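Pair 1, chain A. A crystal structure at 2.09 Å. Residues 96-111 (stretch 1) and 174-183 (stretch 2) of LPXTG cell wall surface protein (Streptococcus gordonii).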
# COMPACT_ATOMS: atom_id res chain seq x y z
N ASN A 96 13.79 -5.54 -2.86
CA ASN A 96 14.30 -4.17 -2.79
C ASN A 96 13.52 -3.23 -3.69
O ASN A 96 14.05 -2.72 -4.68
CB ASN A 96 15.79 -4.12 -3.15
CG ASN A 96 16.40 -2.78 -2.83
OD1 ASN A 96 15.80 -1.99 -2.11
ND2 ASN A 96 17.58 -2.52 -3.38
N ILE A 97 12.26 -3.00 -3.33
CA ILE A 97 11.35 -2.19 -4.13
C ILE A 97 11.46 -0.74 -3.69
O ILE A 97 10.83 0.14 -4.28
CB ILE A 97 9.89 -2.65 -3.95
CG1 ILE A 97 9.38 -2.32 -2.55
CG2 ILE A 97 9.74 -4.14 -4.27
CD1 ILE A 97 7.99 -2.91 -2.27
N GLY A 98 12.24 -0.52 -2.64
CA GLY A 98 12.48 0.82 -2.15
C GLY A 98 13.12 0.78 -0.78
O GLY A 98 13.21 -0.28 -0.15
N THR A 99 13.59 1.93 -0.32
CA THR A 99 14.09 2.07 1.04
C THR A 99 13.20 3.03 1.81
O THR A 99 12.94 4.15 1.37
CB THR A 99 15.52 2.60 1.03
OG1 THR A 99 16.33 1.72 0.24
CG2 THR A 99 16.08 2.67 2.46
N VAL A 100 12.73 2.58 2.97
CA VAL A 100 11.78 3.35 3.75
C VAL A 100 12.20 3.35 5.22
O VAL A 100 12.41 2.28 5.81
CB VAL A 100 10.36 2.75 3.65
CG1 VAL A 100 9.40 3.53 4.51
CG2 VAL A 100 9.87 2.71 2.20
N ASN A 101 12.32 4.53 5.82
CA ASN A 101 12.76 4.66 7.21
C ASN A 101 14.09 3.95 7.43
O ASN A 101 14.27 3.26 8.44
CB ASN A 101 11.72 4.07 8.18
CG ASN A 101 10.37 4.81 8.15
OD1 ASN A 101 10.31 6.03 7.99
ND2 ASN A 101 9.29 4.05 8.29
N GLY A 102 15.02 4.11 6.48
CA GLY A 102 16.31 3.45 6.52
C GLY A 102 16.29 1.96 6.18
O GLY A 102 17.35 1.33 6.09
N LYS A 103 15.11 1.40 5.97
CA LYS A 103 14.96 -0.05 5.78
C LYS A 103 14.59 -0.45 4.35
O LYS A 103 13.71 0.15 3.73
CB LYS A 103 13.91 -0.61 6.74
CG LYS A 103 14.26 -0.48 8.23
CD LYS A 103 13.06 -0.88 9.09
CE LYS A 103 13.47 -1.24 10.51
NZ LYS A 103 12.24 -1.48 11.33
N GLN A 104 15.23 -1.49 3.84
CA GLN A 104 14.83 -2.08 2.56
C GLN A 104 13.47 -2.78 2.67
O GLN A 104 13.20 -3.52 3.63
CB GLN A 104 15.87 -3.06 2.05
CG GLN A 104 15.39 -3.91 0.88
CD GLN A 104 16.43 -4.93 0.44
OE1 GLN A 104 17.63 -4.69 0.56
NE2 GLN A 104 15.97 -6.08 -0.05
N VAL A 105 12.63 -2.53 1.67
CA VAL A 105 11.29 -3.11 1.60
C VAL A 105 11.21 -4.07 0.42
O VAL A 105 11.72 -3.78 -0.66
CB VAL A 105 10.21 -2.00 1.44
CG1 VAL A 105 8.81 -2.62 1.34
CG2 VAL A 105 10.28 -1.03 2.60
N ASP A 106 10.58 -5.22 0.66
CA ASP A 106 10.27 -6.18 -0.39
C ASP A 106 8.77 -6.31 -0.60
O ASP A 106 7.98 -6.03 0.30
CB ASP A 106 10.83 -7.57 -0.07
CG ASP A 106 12.32 -7.56 0.20
OD1 ASP A 106 13.06 -6.84 -0.49
OD2 ASP A 106 12.74 -8.27 1.13
N ALA A 107 8.37 -6.73 -1.80
CA ALA A 107 6.97 -7.02 -2.07
C ALA A 107 6.78 -8.50 -2.37
O ALA A 107 7.64 -9.15 -2.97
CB ALA A 107 6.45 -6.20 -3.23
N TYR A 108 5.64 -9.03 -1.94
CA TYR A 108 5.26 -10.39 -2.29
C TYR A 108 3.91 -10.30 -2.97
O TYR A 108 3.03 -9.58 -2.52
CB TYR A 108 5.21 -11.26 -1.03
CG TYR A 108 6.57 -11.40 -0.40
CD1 TYR A 108 7.38 -12.49 -0.68
CD2 TYR A 108 7.07 -10.40 0.43
CE1 TYR A 108 8.63 -12.61 -0.14
CE2 TYR A 108 8.34 -10.52 0.99
CZ TYR A 108 9.11 -11.62 0.70
OH TYR A 108 10.36 -11.75 1.23
N LEU A 109 3.77 -11.02 -4.07
CA LEU A 109 2.52 -11.03 -4.82
C LEU A 109 2.14 -12.49 -5.05
O LEU A 109 2.76 -13.20 -5.84
CB LEU A 109 2.68 -10.29 -6.15
CG LEU A 109 1.38 -9.95 -6.87
CD1 LEU A 109 0.59 -8.98 -6.02
CD2 LEU A 109 1.65 -9.36 -8.26
N ASN A 110 1.11 -12.94 -4.34
CA ASN A 110 0.66 -14.31 -4.46
C ASN A 110 -0.69 -14.42 -5.15
O ASN A 110 -1.68 -13.79 -4.73
CB ASN A 110 0.64 -15.00 -3.09
CG ASN A 110 0.54 -16.51 -3.22
OD1 ASN A 110 1.47 -17.17 -3.67
ND2 ASN A 110 -0.61 -17.06 -2.86
N PHE A 111 -0.73 -15.18 -6.23
CA PHE A 111 -1.99 -15.55 -6.86
C PHE A 111 -2.53 -16.74 -6.11
O PHE A 111 -2.04 -17.86 -6.25
CB PHE A 111 -1.81 -15.85 -8.35
CG PHE A 111 -1.61 -14.62 -9.18
CD1 PHE A 111 -0.38 -13.98 -9.20
CD2 PHE A 111 -2.67 -14.07 -9.90
CE1 PHE A 111 -0.19 -12.82 -9.94
CE2 PHE A 111 -2.49 -12.90 -10.64
CZ PHE A 111 -1.24 -12.28 -10.66
N ALA A 174 -9.02 -13.30 -10.82
CA ALA A 174 -7.77 -13.53 -10.10
C ALA A 174 -7.89 -13.07 -8.66
O ALA A 174 -8.21 -11.91 -8.40
CB ALA A 174 -6.61 -12.81 -10.80
N ASP A 175 -7.62 -13.98 -7.74
CA ASP A 175 -7.63 -13.72 -6.30
C ASP A 175 -6.17 -13.63 -5.85
O ASP A 175 -5.42 -14.59 -5.96
CB ASP A 175 -8.38 -14.85 -5.59
CG ASP A 175 -8.51 -14.65 -4.10
OD1 ASP A 175 -7.57 -14.12 -3.47
OD2 ASP A 175 -9.57 -15.03 -3.55
N VAL A 176 -5.78 -12.46 -5.36
CA VAL A 176 -4.37 -12.13 -5.21
C VAL A 176 -4.10 -11.46 -3.87
O VAL A 176 -4.92 -10.69 -3.36
CB VAL A 176 -3.91 -11.16 -6.33
CG1 VAL A 176 -2.42 -11.02 -6.32
CG2 VAL A 176 -4.41 -11.64 -7.72
N THR A 177 -2.95 -11.76 -3.30
CA THR A 177 -2.56 -11.12 -2.06
C THR A 177 -1.24 -10.41 -2.29
O THR A 177 -0.27 -11.02 -2.74
CB THR A 177 -2.43 -12.14 -0.93
OG1 THR A 177 -3.70 -12.77 -0.74
CG2 THR A 177 -1.96 -11.48 0.39
N ALA A 178 -1.22 -9.10 -2.03
CA ALA A 178 -0.00 -8.33 -2.13
C ALA A 178 0.41 -7.97 -0.72
O ALA A 178 -0.43 -7.70 0.14
CB ALA A 178 -0.23 -7.06 -2.95
N GLU A 179 1.71 -7.95 -0.48
CA GLU A 179 2.23 -7.65 0.84
C GLU A 179 3.58 -6.99 0.71
O GLU A 179 4.40 -7.40 -0.12
CB GLU A 179 2.36 -8.93 1.68
CG GLU A 179 2.87 -8.68 3.10
CD GLU A 179 3.26 -9.96 3.83
OE1 GLU A 179 2.69 -11.02 3.55
OE2 GLU A 179 4.16 -9.90 4.69
N ILE A 180 3.81 -5.97 1.52
CA ILE A 180 5.12 -5.34 1.63
C ILE A 180 5.71 -5.68 3.00
O ILE A 180 4.98 -5.83 3.97
CB ILE A 180 5.06 -3.82 1.44
CG1 ILE A 180 3.94 -3.21 2.30
CG2 ILE A 180 4.82 -3.51 -0.02
CD1 ILE A 180 3.90 -1.65 2.27
N ARG A 181 7.03 -5.79 3.06
CA ARG A 181 7.70 -6.39 4.21
C ARG A 181 9.10 -5.80 4.32
O ARG A 181 9.80 -5.71 3.32
CB ARG A 181 7.81 -7.89 3.93
CG ARG A 181 7.89 -8.79 5.11
CD ARG A 181 8.06 -10.25 4.67
NE ARG A 181 6.83 -10.88 4.19
CZ ARG A 181 6.78 -12.11 3.68
NH1 ARG A 181 7.89 -12.84 3.58
NH2 ARG A 181 5.63 -12.63 3.27
N TYR A 182 9.52 -5.39 5.52
CA TYR A 182 10.93 -5.06 5.70
C TYR A 182 11.81 -6.31 5.50
O TYR A 182 11.59 -7.36 6.12
CB TYR A 182 11.18 -4.45 7.08
CG TYR A 182 10.57 -3.07 7.30
CD1 TYR A 182 10.72 -2.06 6.36
CD2 TYR A 182 9.82 -2.80 8.44
CE1 TYR A 182 10.15 -0.81 6.57
CE2 TYR A 182 9.25 -1.56 8.66
CZ TYR A 182 9.42 -0.56 7.71
OH TYR A 182 8.85 0.70 7.92
N ALA A 183 12.84 -6.18 4.68
CA ALA A 183 13.74 -7.29 4.44
C ALA A 183 14.47 -7.69 5.71
O ALA A 183 14.79 -8.86 5.90
CB ALA A 183 14.74 -6.93 3.34

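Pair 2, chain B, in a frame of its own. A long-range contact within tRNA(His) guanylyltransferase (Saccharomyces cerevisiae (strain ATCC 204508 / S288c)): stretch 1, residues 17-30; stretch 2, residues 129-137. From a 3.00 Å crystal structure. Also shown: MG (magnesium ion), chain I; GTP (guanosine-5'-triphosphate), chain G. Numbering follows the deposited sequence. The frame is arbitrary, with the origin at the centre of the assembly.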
# COMPACT_ATOMS: atom_id res chain seq x y z
N VAL B 17 -4.78 -4.57 4.47
CA VAL B 17 -5.41 -4.45 5.79
C VAL B 17 -4.69 -3.50 6.70
O VAL B 17 -3.57 -3.10 6.39
CB VAL B 17 -5.53 -5.78 6.50
CG1 VAL B 17 -6.66 -6.58 5.94
CG2 VAL B 17 -4.25 -6.53 6.35
N ILE B 18 -5.35 -3.13 7.80
CA ILE B 18 -4.81 -2.21 8.81
C ILE B 18 -3.88 -2.93 9.80
O ILE B 18 -4.18 -4.05 10.28
CB ILE B 18 -5.91 -1.50 9.61
CG1 ILE B 18 -6.34 -0.20 8.93
CG2 ILE B 18 -5.39 -1.16 10.97
CD1 ILE B 18 -7.12 -0.34 7.65
N LEU B 19 -2.76 -2.28 10.08
CA LEU B 19 -1.78 -2.86 10.96
C LEU B 19 -2.39 -3.23 12.32
O LEU B 19 -3.14 -2.46 12.91
CB LEU B 19 -0.62 -1.88 11.12
CG LEU B 19 0.59 -2.40 11.88
CD1 LEU B 19 1.36 -3.42 11.05
CD2 LEU B 19 1.48 -1.20 12.35
N PRO B 20 -2.10 -4.45 12.79
CA PRO B 20 -2.66 -4.98 14.03
C PRO B 20 -2.34 -4.12 15.26
O PRO B 20 -1.34 -3.42 15.29
CB PRO B 20 -2.01 -6.36 14.13
CG PRO B 20 -1.66 -6.74 12.70
CD PRO B 20 -1.32 -5.45 12.04
N GLN B 21 -3.25 -4.16 16.24
CA GLN B 21 -3.13 -3.45 17.51
C GLN B 21 -3.10 -1.91 17.31
O GLN B 21 -2.43 -1.19 18.05
CB GLN B 21 -1.88 -3.92 18.28
CG GLN B 21 -1.97 -5.35 18.82
CD GLN B 21 -0.75 -5.76 19.67
OE1 GLN B 21 -0.29 -5.00 20.53
NE2 GLN B 21 -0.20 -6.94 19.39
N CYS B 22 -3.83 -1.43 16.30
CA CYS B 22 -4.02 0.01 16.09
C CYS B 22 -5.50 0.35 16.20
O CYS B 22 -6.33 -0.36 15.65
CB CYS B 22 -3.50 0.47 14.72
SG CYS B 22 -1.71 0.31 14.44
N TYR B 23 -5.84 1.44 16.89
CA TYR B 23 -7.20 1.92 16.86
C TYR B 23 -7.52 2.36 15.45
O TYR B 23 -6.66 2.86 14.73
CB TYR B 23 -7.43 3.07 17.83
CG TYR B 23 -7.16 2.71 19.29
CD1 TYR B 23 -8.13 2.04 20.05
CD2 TYR B 23 -5.91 2.95 19.87
CE1 TYR B 23 -7.89 1.69 21.36
CE2 TYR B 23 -5.67 2.62 21.19
CZ TYR B 23 -6.66 1.98 21.92
OH TYR B 23 -6.42 1.62 23.23
N ILE B 24 -8.75 2.14 15.03
CA ILE B 24 -9.10 2.56 13.70
C ILE B 24 -10.08 3.69 13.77
O ILE B 24 -10.88 3.77 14.69
CB ILE B 24 -9.65 1.42 12.90
CG1 ILE B 24 -8.71 0.22 13.04
CG2 ILE B 24 -9.71 1.81 11.46
CD1 ILE B 24 -9.13 -1.03 12.20
N VAL B 25 -9.98 4.61 12.83
CA VAL B 25 -11.01 5.62 12.69
C VAL B 25 -11.63 5.49 11.33
O VAL B 25 -10.92 5.37 10.32
CB VAL B 25 -10.48 7.02 12.85
CG1 VAL B 25 -11.63 7.97 12.76
CG2 VAL B 25 -9.75 7.19 14.18
N VAL B 26 -12.95 5.50 11.30
CA VAL B 26 -13.63 5.63 10.03
C VAL B 26 -14.32 6.96 10.01
O VAL B 26 -15.28 7.17 10.76
CB VAL B 26 -14.62 4.50 9.77
CG1 VAL B 26 -15.31 4.76 8.46
CG2 VAL B 26 -13.89 3.15 9.74
N ARG B 27 -13.82 7.86 9.16
CA ARG B 27 -14.41 9.19 9.05
C ARG B 27 -15.27 9.32 7.79
O ARG B 27 -14.92 8.82 6.71
CB ARG B 27 -13.32 10.27 9.05
CG ARG B 27 -13.86 11.62 9.53
CD ARG B 27 -12.92 12.77 9.25
NE ARG B 27 -11.56 12.50 9.68
CZ ARG B 27 -10.49 12.53 8.88
NH1 ARG B 27 -10.63 12.84 7.60
NH2 ARG B 27 -9.27 12.27 9.38
N ILE B 28 -16.41 10.00 7.95
CA ILE B 28 -17.41 10.16 6.91
C ILE B 28 -17.70 11.64 6.62
O ILE B 28 -18.16 12.36 7.51
CB ILE B 28 -18.70 9.49 7.33
CG1 ILE B 28 -18.44 8.06 7.76
CG2 ILE B 28 -19.69 9.50 6.20
CD1 ILE B 28 -19.73 7.33 8.05
N ASP B 29 -17.44 12.10 5.39
CA ASP B 29 -17.63 13.51 5.04
C ASP B 29 -18.36 13.67 3.72
O ASP B 29 -17.81 13.33 2.67
CB ASP B 29 -16.27 14.24 5.00
CG ASP B 29 -16.39 15.76 4.85
OD1 ASP B 29 -17.17 16.22 3.98
OD2 ASP B 29 -15.67 16.49 5.58
N GLY B 30 -19.58 14.20 3.77
CA GLY B 30 -20.41 14.22 2.58
C GLY B 30 -19.86 15.09 1.47
O GLY B 30 -19.58 16.26 1.72
N TYR B 129 -24.37 12.09 -0.63
CA TYR B 129 -23.46 10.96 -0.81
C TYR B 129 -22.17 11.29 -0.10
O TYR B 129 -21.78 12.47 -0.03
CB TYR B 129 -23.25 10.59 -2.30
CG TYR B 129 -22.54 11.57 -3.19
CD1 TYR B 129 -23.20 12.66 -3.72
CD2 TYR B 129 -21.20 11.41 -3.52
CE1 TYR B 129 -22.54 13.57 -4.56
CE2 TYR B 129 -20.53 12.32 -4.35
CZ TYR B 129 -21.21 13.40 -4.87
OH TYR B 129 -20.56 14.31 -5.69
N PHE B 130 -21.54 10.29 0.51
CA PHE B 130 -20.53 10.62 1.50
C PHE B 130 -19.16 9.97 1.16
O PHE B 130 -19.08 8.80 0.79
CB PHE B 130 -20.92 10.17 2.92
CG PHE B 130 -22.25 10.74 3.44
CD1 PHE B 130 -23.03 11.58 2.68
CD2 PHE B 130 -22.59 10.60 4.78
CE1 PHE B 130 -24.21 12.08 3.15
CE2 PHE B 130 -23.76 11.15 5.29
CZ PHE B 130 -24.56 11.89 4.47
N ASP B 131 -18.07 10.73 1.31
CA ASP B 131 -16.73 10.15 1.27
C ASP B 131 -16.43 9.44 2.59
O ASP B 131 -16.75 9.97 3.66
CB ASP B 131 -15.69 11.24 1.02
CG ASP B 131 -14.28 10.72 1.01
OD1 ASP B 131 -14.01 9.70 1.67
OD2 ASP B 131 -13.40 11.35 0.37
N SER B 132 -15.84 8.25 2.51
CA SER B 132 -15.42 7.56 3.72
C SER B 132 -13.91 7.22 3.72
O SER B 132 -13.28 7.13 2.66
CB SER B 132 -16.26 6.31 3.89
OG SER B 132 -15.87 5.66 5.07
N ARG B 133 -13.31 7.08 4.90
CA ARG B 133 -11.85 6.95 5.05
C ARG B 133 -11.49 6.13 6.24
O ARG B 133 -12.18 6.16 7.26
CB ARG B 133 -11.18 8.30 5.25
CG ARG B 133 -11.40 9.27 4.13
CD ARG B 133 -11.36 10.68 4.63
NE ARG B 133 -10.74 11.54 3.64
CZ ARG B 133 -9.43 11.70 3.53
NH1 ARG B 133 -8.60 11.08 4.36
NH2 ARG B 133 -8.94 12.50 2.60
N CYS B 134 -10.35 5.46 6.14
CA CYS B 134 -9.75 4.76 7.29
C CYS B 134 -8.39 5.29 7.79
O CYS B 134 -7.49 5.58 7.00
CB CYS B 134 -9.57 3.29 6.96
SG CYS B 134 -11.05 2.38 7.28
N VAL B 135 -8.23 5.41 9.11
CA VAL B 135 -6.93 5.84 9.63
C VAL B 135 -6.49 5.02 10.81
O VAL B 135 -7.28 4.73 11.71
CB VAL B 135 -6.92 7.32 10.03
CG1 VAL B 135 -5.50 7.72 10.36
CG2 VAL B 135 -7.46 8.22 8.89
N ALA B 136 -5.21 4.64 10.81
CA ALA B 136 -4.71 3.80 11.91
C ALA B 136 -3.98 4.62 12.98
O ALA B 136 -3.08 5.42 12.69
CB ALA B 136 -3.80 2.75 11.38
N TYR B 137 -4.38 4.43 14.23
CA TYR B 137 -3.70 5.08 15.32
C TYR B 137 -3.05 4.09 16.29
O TYR B 137 -3.72 3.31 16.95
CB TYR B 137 -4.66 6.02 16.02
CG TYR B 137 -4.98 7.16 15.13
CD1 TYR B 137 -4.07 8.18 14.99
CD2 TYR B 137 -6.19 7.26 14.43
CE1 TYR B 137 -4.32 9.27 14.17
CE2 TYR B 137 -6.46 8.35 13.60
CZ TYR B 137 -5.51 9.36 13.48
OH TYR B 137 -5.71 10.47 12.70
MG MG I . -16.97 17.56 2.06
PG GTP G . -16.01 18.49 0.10
O1G GTP G . -16.08 18.49 -1.43
O2G GTP G . -15.76 17.07 0.56
O3G GTP G . -14.82 19.32 0.51
O3B GTP G . -17.35 19.01 0.88
PB GTP G . -17.99 20.52 0.94
O1B GTP G . -17.45 21.42 -0.16
O2B GTP G . -19.49 20.48 0.80
O3A GTP G . -17.77 21.12 2.44
PA GTP G . -17.12 20.30 3.68
O1A GTP G . -17.93 19.04 3.85
O2A GTP G . -15.65 20.02 3.46
O5' GTP G . -17.21 21.24 4.98
C5' GTP G . -18.33 21.22 5.84
C4' GTP G . -19.53 21.85 5.13
O4' GTP G . -20.72 21.28 5.63
C3' GTP G . -19.70 23.36 5.27
O3' GTP G . -19.21 24.05 4.13
C2' GTP G . -21.20 23.54 5.32
O2' GTP G . -21.58 24.24 4.16
C1' GTP G . -21.81 22.14 5.38
N9 GTP G . -22.70 21.98 6.54
C8 GTP G . -22.59 21.01 7.51
N7 GTP G . -23.58 21.19 8.42
C5 GTP G . -24.34 22.25 8.03
C6 GTP G . -25.47 22.88 8.57
O6 GTP G . -25.99 22.48 9.62
N1 GTP G . -26.02 23.97 7.92
C2 GTP G . -25.46 24.45 6.73
N2 GTP G . -25.97 25.50 6.08
N3 GTP G . -24.34 23.82 6.22
C4 GTP G . -23.79 22.74 6.85

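Both pairs are two antiparallel strands lying side by side in a sheet. The strand directions differ by 154° in pair 1 and 159° in pair 2. Fourteen central residues superpose with an RMSD of 0.7 Å. The register is the same: Leu109(A) faces Ala178(A) where Ile28(B) faces Ser132(B), and Tyr108(A) faces Glu179(A) where Arg27(B) faces Arg133(B).

Backbone hydrogen bonds alternate with close CA-H...O contacts in both. In pair 1, Tyr108(A) N donates to Glu179(A) O at 2.7 Å, and Glu179(A) N returns a bond to Tyr108(A) O at 2.9 Å. At the matching place in pair 2, Arg27(B) N to Arg133(B) O and Arg133(B) N to Arg27(B) O are both 3.0 Å. The second of these is weak.

The face carrying Val105(A), Ala107(A) and Leu109(A) is apolar in pair 1. Leu109(A) CD1 reaches Ala178(A) CB at 3.7 Å and Val176(A) CG1 at 3.6 Å. Ile28(B) takes the place of Leu109(A), and its CG2 meets Phe130(B) CD2 at 3.4 Å, at the ring edge. Ala107(A) is small and Val26(B) is larger at the same position. Val26(B) CG2 packs on Cys134(B) SG at 3.8 Å.

Bulk changes strands at one end of this face. Pair 1 has Phe111(A) opposite Val176(A), with Phe111(A) CD2 to Val176(A) CG2 at 3.7 Å. Pair 2 has Gly30(B) opposite Phe130(B). Gly30(B) CA lies 3.7 Å from Phe130(B) CD1, so the ring packs directly against the glycine backbone.

At the other end, Lys103(A) matches Cys22(B) and Tyr182(A) matches Ala136(B). The Lys103(A) chain crosses the tyrosine ring, with CD 3.6 Å from the Tyr182(A) ring centroid. In pair 2 two small side chains meet instead, Cys22(B) CB to Ala136(B) CB at 4.1 Å.

The opposite face differs most in charge. The Arg181(A) guanidinium stacks flat on Tyr108(A), their centres 3.7 Å apart. A salt bridge from Arg181(A) NE to Glu179(A) OE2, 2.9 Å, also holds the arginine. In pair 2, Arg27(B) replaces the tyrosine, Arg133(B) the glutamate and Val135(B) the arginine. Two like charges come close, Arg27(B) NH1 to Arg133(B) NE at 4.2 Å. Both arginines have hydrogen bonds elsewhere in the structure.

Asn110(A) and Asp29(B) also match. Asp29(B) OD1 binds the magnesium ion MG at 2.4 Å, and that ion is also held by GTP.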